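Local coordinates for fatty acid CoA ligase (Marinactinospora thermotolerans, PDB 6SQ8), which is an AMP-binding enzyme of the ANL superfamily, pairing a large N-terminal domain with a smaller C-terminal domain and binding AMP in a pocket, at residues Asp229-Ala234 with Tyr251-His256; Val270-Ala275 with Ala291-Asn296; Ala277-Val282 with Val412-Thr417; Ala306-Asp311 with Leu319-Arg324. All blocks are in the same frame, centred on the assembly; numbering follows the deposited sequence.

Contact 1: residues Asp229-Ala234 with Tyr251-His256; sequences DAVLEA and YQLAEH
The imidazole of His-256 is the one flat group carrying this contact, and its two visitors both arrive obliquely to the ring plane. Leu-232 CD2 comes to 3.9 Å from His-256 CD2, while on the more exposed side Asp-229 OD1 lies 4.3 Å from His-256 CE1. His-256 CG stands anti to the backbone N (chi1 -168°), which carries the ring across toward the other helix, where it also rests on Pro-228. Asp-229 OD1 and His-256 NE2 are 4.8 Å apart, too far for a salt bridge; the carboxylate might still mildly favour the protonated imidazole. The segments belong to helices 228-237 and 247-255, separated along the chain by strand 242-245, in the alpha/beta fold of the AMP-binding domain. Their buried side is purely apolar. Leu-253, its CG anti to the backbone N (chi1 -170°), sends both methyls inward. Leu-253 CD1 sits 3.5 Å from Leu-232 CD1, the two leucines sliding past each other in opposite directions. Val-231 crosses Leu-253 at about a right angle, and Val-231 CG1 reaches both branches, 3.9 Å from Leu-253 CD1 and 4.0 Å from Leu-253 CD2.

Contact 2: residues Val270-Ala275 with Ala291-Asn296; sequences VVYGGA and AVLMQN. With AMP (adenosine monophosphate), chain G; EQ2 (1-ethanoyl-9~{H}-pyrido[3,4-b]indole-3-carboxylic acid), chain F.
Strands 269-273 and 293-299 are the parallel strands of a beta-alpha-beta unit with helix 279-289, their short segments 31° apart. The pairing is firm from Val-270 to Tyr-272. Val-270 N donates to Val-292 O at 2.7 Å, and Val-270 O accepts Met-294 N. Tyr-272 continues the ladder, its N meeting Met-294 O nearly along the C=O axis and its O receiving Asn-296 N in the carbonyl plane. On the face of Val-270 and Leu-293, under helices 279-289 and 247-255, Tyr-272 CG takes the crowded position between backbone N and carbonyl carbon (chi1 73°), and Gln-295 CG lies over one ring face, 3.8 Å from the centroid, as a CH-pi contact. By contrast, packing thins at the start of 291-296, where Ala-291 is exposed and partly exposed Val-292 offers CG2, 3.7 Å from Val-270 CG2. At the other end the strands open onto the ligands: Gly-274 CA is 3.6 Å from EQ2 O2, and Asn-296 O accepts AMP N6. Gln-295 bridges core and pocket. Its extended chain brings OE1 within 3.3 Å of AMP N6, a hydrogen bond, while NE2 donates to Tyr-272 OH at 2.9 Å (169°), a hydroxyl also bonded to His-313 NE2.

Contact 3: residues Ala277-Val282 with Val412-Thr417; sequences AVPSRV and VEHVLT
Ring packing comes first. Pro-279 lies over one face of the His-414 imidazole, with its CG 3.9 Å from the ring centroid and 23° off the normal, which meets the criteria for a CH-pi contact. The approach is offset toward the rim, and Pro-279 CD comes to 3.5 Å from His-414 CD2; the two side chains cross at about a right angle. His-414 CG is anti to the carbonyl carbon (chi1 -69°), and this torsion brings the end of the ring toward the proline. Van der Waals packing follows one turn further along the helix: Val-278 CG1, anti to its own backbone N, meets Thr-417 CB at 3.7 Å in an oblique crossing. The contact thus docks the first turn of helix 279-289, in the AMP-binding domain, on helix 409-418 of the C-terminal domain, so it belongs to the interdomain interface of this ANL enzyme. The hydrogen bonding across the interface is sparse. Ser-280 OG donates to Thr-417 O at 3.2 Å, standing well above the carbonyl plane (60° out of it). Within 277-282, Val-278 is the N-cap residue, and its carbonyl O receives both Arg-281 N at 2.9 Å and Val-282 N at 3.0 Å. The Val-278 amide N bonds to Tyr-251 OH, tying the cap to helix 247-255.

Contact 4: residues Ala306-Asp311 with Leu319-Arg324; sequences AALTPD and LTAVGR
Leu-308 leans across the backbone of 321-323, its CG anti to the backbone N (chi1 -168°) and both methyls reaching Ala-321. Leu-308 CD1 lies 3.7 Å from Gly-323 CA and also packs on Ala-321 CB, whereas Leu-308 CD2 touches Ala-321 O at 3.6 Å. Ala-306 CB is the other methyl directed at the partner, 3.3 Å from Arg-324 O and 4.2 Å from Val-322 CG2. The contact is made largely by Leu-308 and alanine methyls against main chain, and Gly-323 lets the strands come close: the CA atoms of Leu-308 and Gly-323 are 4.2 Å apart. A side-chain carbon at Gly-323 would collide with Ala-307 O, and its backbone angles also call for glycine. Polar pairing is slight. Ala-307 and Arg-324 form an antiparallel hydrogen-bonded pair, but its Ala-307 N to Arg-324 O bond is weak at 3.3 Å. A CA-H...O contact adds to it, from Gly-323 CA to Ala-307 O at 3.2 Å. The weakness is consistent with the 109° angle between the short strand axes, and the chain turns a corner at Arg-324. On the far side of each strand the bonding continues, with Leu-308 joined to Gln-295 and Val-322 and Gly-323 to Leu-390. Val-322, packed on Gln-295, also touches AMP, so strands 303-308 and 321-325 form part of the AMP pocket wall of this ANL-family enzyme.

Overall arrangement
Contacts 2 and 4 are buried near the nucleotide: their centres are 8 Å apart, they share a sheet through strands 293-299 and 303-308, and both reach AMP. Yet contact 2 rests on a regular parallel ladder, contact 4 on steep crossing and methyl packing. Contact 1 is also buried but lies farther out, its centre about 20 Å from the chain centre, and is apolar helix packing inside, with a more exposed polar rim. Of the four, only contact 3, partly buried, joins the two domains. Helix 279-289 begins within it and connects the strands of contact 2, while Glu-255 of contact 1 forms a salt bridge with Arg-281 of contact 3. Thr-320 of contact 4 packs on both Pro-279 and His-414.

Contact 1: residues Asp229-Ala234 with Tyr251-His256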
# COMPACT_ATOMS: atom_id res chain seq x y z
N ASP A 229 -6.74 10.87 -17.09
CA ASP A 229 -6.79 10.82 -18.56
C ASP A 229 -5.90 9.66 -19.02
O ASP A 229 -6.31 8.82 -19.80
CB ASP A 229 -6.39 12.15 -19.22
CG ASP A 229 -5.47 13.05 -18.38
OD1 ASP A 229 -6.01 13.77 -17.51
OD2 ASP A 229 -4.22 13.00 -18.56
N ALA A 230 -4.67 9.63 -18.47
CA ALA A 230 -3.61 8.70 -18.89
C ALA A 230 -4.01 7.25 -18.57
O ALA A 230 -3.80 6.38 -19.39
CB ALA A 230 -2.32 9.07 -18.22
N VAL A 231 -4.57 7.03 -17.37
CA VAL A 231 -5.00 5.72 -16.91
C VAL A 231 -6.14 5.22 -17.80
O VAL A 231 -6.13 4.08 -18.23
CB VAL A 231 -5.42 5.76 -15.43
CG1 VAL A 231 -6.18 4.51 -15.03
CG2 VAL A 231 -4.22 5.96 -14.53
N LEU A 232 -7.10 6.09 -18.06
CA LEU A 232 -8.21 5.79 -18.98
C LEU A 232 -7.66 5.34 -20.33
O LEU A 232 -8.07 4.31 -20.86
CB LEU A 232 -9.08 7.03 -19.14
CG LEU A 232 -10.51 6.96 -18.61
CD1 LEU A 232 -10.71 5.86 -17.59
CD2 LEU A 232 -10.92 8.31 -18.05
N GLU A 233 -6.73 6.14 -20.87
CA GLU A 233 -6.15 5.92 -22.19
C GLU A 233 -5.43 4.57 -22.16
O GLU A 233 -5.63 3.73 -23.04
CB GLU A 233 -5.24 7.09 -22.56
CG GLU A 233 -5.09 7.36 -24.04
CD GLU A 233 -4.11 6.43 -24.75
OE1 GLU A 233 -2.95 6.28 -24.23
OE2 GLU A 233 -4.50 5.84 -25.82
N ALA A 234 -4.62 4.36 -21.12
CA ALA A 234 -3.80 3.15 -20.98
C ALA A 234 -4.69 1.91 -20.91
O ALA A 234 -4.38 0.91 -21.51
CB ALA A 234 -2.92 3.23 -19.75
N TYR A 251 -11.63 7.77 -7.05
CA TYR A 251 -12.68 8.78 -7.14
C TYR A 251 -12.41 9.67 -8.36
O TYR A 251 -13.34 9.92 -9.13
CB TYR A 251 -12.84 9.58 -5.84
CG TYR A 251 -12.77 8.81 -4.54
CD1 TYR A 251 -13.33 7.55 -4.40
CD2 TYR A 251 -12.15 9.38 -3.44
CE1 TYR A 251 -13.24 6.86 -3.19
CE2 TYR A 251 -12.06 8.71 -2.23
CZ TYR A 251 -12.60 7.44 -2.10
OH TYR A 251 -12.48 6.81 -0.89
N GLN A 252 -11.16 10.12 -8.55
CA GLN A 252 -10.81 10.98 -9.68
C GLN A 252 -11.10 10.28 -11.01
O GLN A 252 -11.56 10.91 -11.94
CB GLN A 252 -9.33 11.36 -9.64
CG GLN A 252 -9.02 12.46 -8.64
CD GLN A 252 -7.54 12.73 -8.58
OE1 GLN A 252 -6.93 12.62 -7.52
NE2 GLN A 252 -6.96 13.09 -9.72
N LEU A 253 -10.80 8.99 -11.10
CA LEU A 253 -11.00 8.24 -12.33
C LEU A 253 -12.50 8.09 -12.60
O LEU A 253 -12.97 8.35 -13.70
CB LEU A 253 -10.32 6.88 -12.19
CG LEU A 253 -10.22 6.03 -13.45
CD1 LEU A 253 -9.33 6.68 -14.48
CD2 LEU A 253 -9.65 4.67 -13.11
N ALA A 254 -13.24 7.66 -11.58
CA ALA A 254 -14.68 7.37 -11.70
C ALA A 254 -15.49 8.62 -12.05
O ALA A 254 -16.49 8.54 -12.76
CB ALA A 254 -15.16 6.75 -10.41
N GLU A 255 -15.06 9.78 -11.55
CA GLU A 255 -15.81 11.04 -11.68
C GLU A 255 -15.35 11.81 -12.93
O GLU A 255 -15.94 12.78 -13.30
CB GLU A 255 -15.66 11.85 -10.39
CG GLU A 255 -16.45 11.25 -9.21
CD GLU A 255 -16.05 11.69 -7.80
OE1 GLU A 255 -15.26 12.67 -7.69
OE2 GLU A 255 -16.53 11.04 -6.81
N HIS A 256 -14.31 11.34 -13.62
CA HIS A 256 -13.76 12.05 -14.78
C HIS A 256 -14.78 12.07 -15.92
O HIS A 256 -15.43 11.06 -16.19
CB HIS A 256 -12.46 11.40 -15.23
CG HIS A 256 -11.70 12.20 -16.23
ND1 HIS A 256 -10.79 13.18 -15.85
CD2 HIS A 256 -11.69 12.15 -17.57
CE1 HIS A 256 -10.25 13.70 -16.94
NE2 HIS A 256 -10.78 13.07 -18.01

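Contact 2: residues Val270-Ala275 with Ala291-Asn296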
# COMPACT_ATOMS: atom_id res chain seq x y z
N VAL A 270 -10.63 -3.35 -10.85
CA VAL A 270 -10.13 -2.07 -10.45
C VAL A 270 -9.89 -2.14 -8.95
O VAL A 270 -10.82 -2.13 -8.18
CB VAL A 270 -11.08 -0.92 -10.82
CG1 VAL A 270 -10.60 0.41 -10.25
CG2 VAL A 270 -11.25 -0.81 -12.32
N VAL A 271 -8.62 -2.24 -8.58
CA VAL A 271 -8.23 -2.51 -7.22
C VAL A 271 -7.83 -1.20 -6.55
O VAL A 271 -7.07 -0.43 -7.12
CB VAL A 271 -7.09 -3.54 -7.15
CG1 VAL A 271 -6.81 -3.97 -5.72
CG2 VAL A 271 -7.39 -4.74 -8.03
N TYR A 272 -8.33 -0.99 -5.34
CA TYR A 272 -7.98 0.21 -4.61
C TYR A 272 -7.83 -0.15 -3.13
O TYR A 272 -8.42 -1.11 -2.66
CB TYR A 272 -9.03 1.30 -4.86
CG TYR A 272 -10.35 1.06 -4.18
CD1 TYR A 272 -11.29 0.19 -4.73
CD2 TYR A 272 -10.65 1.66 -2.96
CE1 TYR A 272 -12.49 -0.06 -4.08
CE2 TYR A 272 -11.85 1.42 -2.32
CZ TYR A 272 -12.78 0.56 -2.87
OH TYR A 272 -13.95 0.31 -2.22
N GLY A 273 -7.02 0.63 -2.43
CA GLY A 273 -6.81 0.44 -1.00
C GLY A 273 -5.58 1.21 -0.55
O GLY A 273 -4.96 1.94 -1.35
N GLY A 274 -5.21 1.04 0.72
CA GLY A 274 -4.05 1.67 1.26
C GLY A 274 -4.39 2.82 2.18
O GLY A 274 -3.55 3.35 2.90
N ALA A 275 -5.67 3.18 2.20
CA ALA A 275 -6.19 4.30 2.98
C ALA A 275 -7.69 4.09 3.18
O ALA A 275 -8.33 3.39 2.39
CB ALA A 275 -5.89 5.59 2.24
N ALA A 291 -19.07 -3.67 -12.37
CA ALA A 291 -18.79 -4.75 -11.46
C ALA A 291 -17.33 -5.20 -11.57
O ALA A 291 -17.06 -6.37 -11.75
CB ALA A 291 -19.74 -5.89 -11.74
N VAL A 292 -16.40 -4.25 -11.40
CA VAL A 292 -14.98 -4.50 -11.46
C VAL A 292 -14.28 -3.97 -10.21
O VAL A 292 -13.10 -4.20 -10.05
CB VAL A 292 -14.38 -3.90 -12.74
CG1 VAL A 292 -15.01 -4.50 -13.97
CG2 VAL A 292 -14.51 -2.39 -12.80
N LEU A 293 -15.00 -3.32 -9.30
CA LEU A 293 -14.40 -2.67 -8.15
C LEU A 293 -14.05 -3.72 -7.10
O LEU A 293 -14.88 -4.52 -6.72
CB LEU A 293 -15.38 -1.65 -7.56
CG LEU A 293 -14.79 -0.26 -7.40
CD1 LEU A 293 -14.45 0.33 -8.74
CD2 LEU A 293 -15.75 0.66 -6.67
N MET A 294 -12.80 -3.68 -6.64
CA MET A 294 -12.33 -4.49 -5.54
C MET A 294 -11.45 -3.64 -4.61
O MET A 294 -10.50 -2.98 -5.06
CB MET A 294 -11.51 -5.67 -6.05
CG MET A 294 -10.80 -6.43 -4.95
SD MET A 294 -10.09 -8.00 -5.48
CE MET A 294 -11.53 -9.07 -5.39
N GLN A 295 -11.75 -3.71 -3.31
CA GLN A 295 -10.94 -3.09 -2.30
C GLN A 295 -9.97 -4.14 -1.73
O GLN A 295 -10.29 -5.32 -1.69
CB GLN A 295 -11.83 -2.46 -1.23
CG GLN A 295 -11.16 -1.34 -0.44
CD GLN A 295 -11.98 -0.90 0.74
OE1 GLN A 295 -11.65 -1.26 1.86
NE2 GLN A 295 -13.07 -0.18 0.49
N ASN A 296 -8.78 -3.68 -1.33
CA ASN A 296 -7.75 -4.46 -0.68
C ASN A 296 -7.42 -3.76 0.64
O ASN A 296 -7.30 -2.54 0.69
CB ASN A 296 -6.49 -4.60 -1.54
CG ASN A 296 -6.53 -5.71 -2.57
OD1 ASN A 296 -7.59 -6.32 -2.81
ND2 ASN A 296 -5.40 -5.97 -3.20
P AMP G . 0.86 1.16 7.13
O1P AMP G . 1.29 -0.08 6.40
O2P AMP G . 1.09 1.12 8.64
O3P AMP G . 1.39 2.40 6.44
O5' AMP G . -0.76 1.18 6.87
C5' AMP G . -1.74 0.32 7.48
C4' AMP G . -3.02 1.05 7.85
O4' AMP G . -3.63 1.70 6.74
C3' AMP G . -4.08 0.11 8.35
O3' AMP G . -3.91 0.07 9.74
C2' AMP G . -5.44 0.69 7.93
O2' AMP G . -6.15 1.49 8.89
C1' AMP G . -5.06 1.54 6.73
N9 AMP G . -5.55 0.87 5.50
C8 AMP G . -4.81 0.23 4.55
N7 AMP G . -5.62 -0.26 3.58
C5 AMP G . -6.89 0.07 3.90
C6 AMP G . -8.24 -0.14 3.32
N6 AMP G . -8.41 -0.80 2.16
N1 AMP G . -9.29 0.36 3.99
C2 AMP G . -9.14 1.04 5.16
N3 AMP G . -7.95 1.26 5.76
C4 AMP G . -6.82 0.81 5.18
C1 EQ2 F . -3.29 -4.70 -0.03
C2 EQ2 F . -2.98 -3.35 0.50
O1 EQ2 F . -3.75 -2.43 0.27
C3 EQ2 F . -1.71 -3.11 1.26
N1 EQ2 F . -1.64 -2.00 2.00
C4 EQ2 F . -0.53 -1.71 2.69
C5 EQ2 F . -0.50 -0.41 3.47
O2 EQ2 F . -1.54 0.29 3.48
O3 EQ2 F . 0.58 -0.13 4.00
C6 EQ2 F . 0.60 -2.53 2.67
C7 EQ2 F . 0.56 -3.69 1.92
C8 EQ2 F . 1.49 -4.76 1.67
C9 EQ2 F . 2.79 -5.05 2.08
C10 EQ2 F . 3.39 -6.21 1.64
C11 EQ2 F . 2.72 -7.08 0.79
C12 EQ2 F . 1.43 -6.84 0.37
C13 EQ2 F . 0.83 -5.67 0.82
N2 EQ2 F . -0.44 -5.18 0.55
C14 EQ2 F . -0.61 -3.99 1.20

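Contact 3: residues Ala277-Val282 with Val412-Thr417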
# COMPACT_ATOMS: atom_id res chain seq x y z
N ALA A 277 -11.57 4.39 2.88
CA ALA A 277 -12.37 4.75 1.74
C ALA A 277 -13.56 5.58 2.23
O ALA A 277 -14.04 5.38 3.33
CB ALA A 277 -12.81 3.52 1.01
N VAL A 278 -13.99 6.53 1.40
CA VAL A 278 -15.18 7.31 1.65
C VAL A 278 -16.36 6.55 1.05
O VAL A 278 -16.50 6.49 -0.17
CB VAL A 278 -15.02 8.72 1.07
CG1 VAL A 278 -16.29 9.53 1.15
CG2 VAL A 278 -13.90 9.46 1.76
N PRO A 279 -17.22 5.92 1.88
CA PRO A 279 -18.29 5.05 1.38
C PRO A 279 -19.13 5.62 0.25
O PRO A 279 -19.43 4.90 -0.69
CB PRO A 279 -19.15 4.82 2.62
CG PRO A 279 -18.15 4.85 3.74
CD PRO A 279 -17.17 5.95 3.35
N SER A 280 -19.49 6.89 0.34
CA SER A 280 -20.38 7.54 -0.63
C SER A 280 -19.65 7.68 -1.97
O SER A 280 -20.28 7.62 -3.04
CB SER A 280 -20.89 8.87 -0.13
OG SER A 280 -19.82 9.78 0.08
N ARG A 281 -18.33 7.86 -1.92
CA ARG A 281 -17.53 8.10 -3.11
C ARG A 281 -17.27 6.75 -3.81
O ARG A 281 -17.18 6.67 -5.04
CB ARG A 281 -16.28 8.90 -2.74
CG ARG A 281 -16.08 10.11 -3.65
CD ARG A 281 -15.96 11.43 -2.92
NE ARG A 281 -14.60 11.99 -2.78
CZ ARG A 281 -13.93 12.72 -3.70
NH1 ARG A 281 -14.36 12.80 -4.96
NH2 ARG A 281 -12.83 13.37 -3.36
N VAL A 282 -17.18 5.69 -2.99
CA VAL A 282 -17.02 4.33 -3.45
C VAL A 282 -18.32 3.90 -4.14
O VAL A 282 -18.29 3.36 -5.24
CB VAL A 282 -16.67 3.40 -2.27
CG1 VAL A 282 -16.86 1.92 -2.60
CG2 VAL A 282 -15.27 3.67 -1.77
N VAL A 412 -17.59 8.79 12.52
CA VAL A 412 -18.03 10.18 12.45
C VAL A 412 -17.81 10.73 11.03
O VAL A 412 -18.65 11.48 10.51
CB VAL A 412 -17.33 11.05 13.51
CG1 VAL A 412 -17.79 12.52 13.46
CG2 VAL A 412 -17.58 10.50 14.90
N GLU A 413 -16.68 10.36 10.41
CA GLU A 413 -16.33 10.77 9.04
C GLU A 413 -17.34 10.21 8.03
O GLU A 413 -17.74 10.91 7.10
CB GLU A 413 -14.92 10.32 8.69
CG GLU A 413 -13.83 11.04 9.47
CD GLU A 413 -12.47 10.35 9.51
OE1 GLU A 413 -12.29 9.31 8.82
OE2 GLU A 413 -11.60 10.86 10.25
N HIS A 414 -17.72 8.93 8.20
CA HIS A 414 -18.67 8.25 7.31
C HIS A 414 -19.98 9.06 7.24
O HIS A 414 -20.50 9.32 6.16
CB HIS A 414 -18.90 6.79 7.73
CG HIS A 414 -17.73 5.88 7.53
ND1 HIS A 414 -17.64 4.62 8.15
CD2 HIS A 414 -16.59 6.03 6.81
CE1 HIS A 414 -16.51 4.03 7.80
NE2 HIS A 414 -15.83 4.89 6.97
N VAL A 415 -20.47 9.48 8.42
CA VAL A 415 -21.72 10.25 8.53
C VAL A 415 -21.57 11.62 7.86
O VAL A 415 -22.43 12.03 7.10
CB VAL A 415 -22.18 10.38 9.99
CG1 VAL A 415 -23.34 11.33 10.11
CG2 VAL A 415 -22.57 9.05 10.61
N LEU A 416 -20.51 12.34 8.18
CA LEU A 416 -20.25 13.65 7.58
C LEU A 416 -20.20 13.54 6.05
O LEU A 416 -20.81 14.35 5.37
CB LEU A 416 -18.94 14.24 8.13
CG LEU A 416 -18.96 14.66 9.60
CD1 LEU A 416 -17.56 14.96 10.12
CD2 LEU A 416 -19.85 15.85 9.81
N THR A 417 -19.50 12.52 5.53
CA THR A 417 -19.25 12.41 4.09
C THR A 417 -20.50 11.93 3.33
O THR A 417 -20.58 12.14 2.11
CB THR A 417 -18.02 11.55 3.77
OG1 THR A 417 -18.17 10.26 4.37
CG2 THR A 417 -16.73 12.19 4.23

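Contact 4: residues Ala306-Asp311 with Leu319-Arg324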
# COMPACT_ATOMS: atom_id res chain seq x y z
N ALA A 306 -7.46 -8.62 3.68
CA ALA A 306 -8.85 -8.81 3.24
C ALA A 306 -9.11 -8.08 1.93
O ALA A 306 -8.36 -7.19 1.53
CB ALA A 306 -9.78 -8.32 4.31
N ALA A 307 -10.19 -8.50 1.26
CA ALA A 307 -10.65 -7.85 0.05
C ALA A 307 -12.18 -7.79 0.02
O ALA A 307 -12.86 -8.63 0.57
CB ALA A 307 -10.08 -8.54 -1.16
N LEU A 308 -12.68 -6.74 -0.63
CA LEU A 308 -14.09 -6.50 -0.86
C LEU A 308 -14.33 -6.65 -2.36
O LEU A 308 -13.73 -5.90 -3.14
CB LEU A 308 -14.42 -5.09 -0.35
CG LEU A 308 -15.90 -4.74 -0.23
CD1 LEU A 308 -16.55 -5.45 0.94
CD2 LEU A 308 -16.09 -3.24 -0.08
N THR A 309 -15.16 -7.63 -2.73
CA THR A 309 -15.35 -8.03 -4.13
C THR A 309 -16.28 -7.04 -4.84
O THR A 309 -16.95 -6.23 -4.21
CB THR A 309 -15.97 -9.43 -4.26
OG1 THR A 309 -17.35 -9.35 -3.86
CG2 THR A 309 -15.21 -10.47 -3.45
N PRO A 310 -16.36 -7.07 -6.19
CA PRO A 310 -17.32 -6.23 -6.90
C PRO A 310 -18.78 -6.51 -6.52
O PRO A 310 -19.59 -5.60 -6.51
CB PRO A 310 -17.06 -6.55 -8.38
CG PRO A 310 -15.64 -7.10 -8.38
CD PRO A 310 -15.48 -7.85 -7.08
N ASP A 311 -19.10 -7.75 -6.18
CA ASP A 311 -20.48 -8.08 -5.77
C ASP A 311 -20.72 -7.58 -4.35
O ASP A 311 -21.84 -7.18 -4.05
CB ASP A 311 -20.78 -9.58 -5.85
CG ASP A 311 -20.82 -10.18 -7.24
OD1 ASP A 311 -20.84 -9.43 -8.23
OD2 ASP A 311 -20.83 -11.43 -7.29
N LEU A 319 -20.20 -1.05 2.28
CA LEU A 319 -19.33 0.03 1.80
C LEU A 319 -18.45 0.57 2.93
O LEU A 319 -17.56 1.32 2.67
CB LEU A 319 -20.20 1.13 1.19
CG LEU A 319 -20.88 0.76 -0.13
CD1 LEU A 319 -21.81 1.88 -0.56
CD2 LEU A 319 -19.86 0.46 -1.21
N THR A 320 -18.72 0.18 4.17
CA THR A 320 -17.87 0.55 5.29
C THR A 320 -16.92 -0.59 5.67
O THR A 320 -16.25 -0.51 6.70
CB THR A 320 -18.70 0.94 6.51
OG1 THR A 320 -19.62 -0.11 6.84
CG2 THR A 320 -19.44 2.24 6.27
N ALA A 321 -16.86 -1.64 4.83
CA ALA A 321 -16.11 -2.84 5.12
C ALA A 321 -14.86 -2.94 4.24
O ALA A 321 -14.76 -2.32 3.19
CB ALA A 321 -16.97 -4.05 4.91
N VAL A 322 -13.91 -3.75 4.72
CA VAL A 322 -12.68 -4.10 4.01
C VAL A 322 -12.88 -5.43 3.31
O VAL A 322 -12.18 -5.74 2.34
CB VAL A 322 -11.46 -4.13 4.94
CG1 VAL A 322 -11.08 -2.74 5.40
CG2 VAL A 322 -11.68 -5.03 6.15
N GLY A 323 -13.84 -6.21 3.82
CA GLY A 323 -14.30 -7.42 3.19
C GLY A 323 -14.06 -8.63 4.06
O GLY A 323 -13.80 -8.52 5.25
N ARG A 324 -14.16 -9.81 3.42
CA ARG A 324 -13.83 -11.06 4.05
C ARG A 324 -12.31 -11.21 4.08
O ARG A 324 -11.64 -10.79 3.15
CB ARG A 324 -14.49 -12.22 3.31
CG ARG A 324 -15.97 -12.41 3.62
CD ARG A 324 -16.44 -13.83 3.40
NE ARG A 324 -17.88 -13.96 3.60
CZ ARG A 324 -18.79 -13.69 2.67
NH1 ARG A 324 -18.42 -13.20 1.49
NH2 ARG A 324 -20.08 -13.87 2.92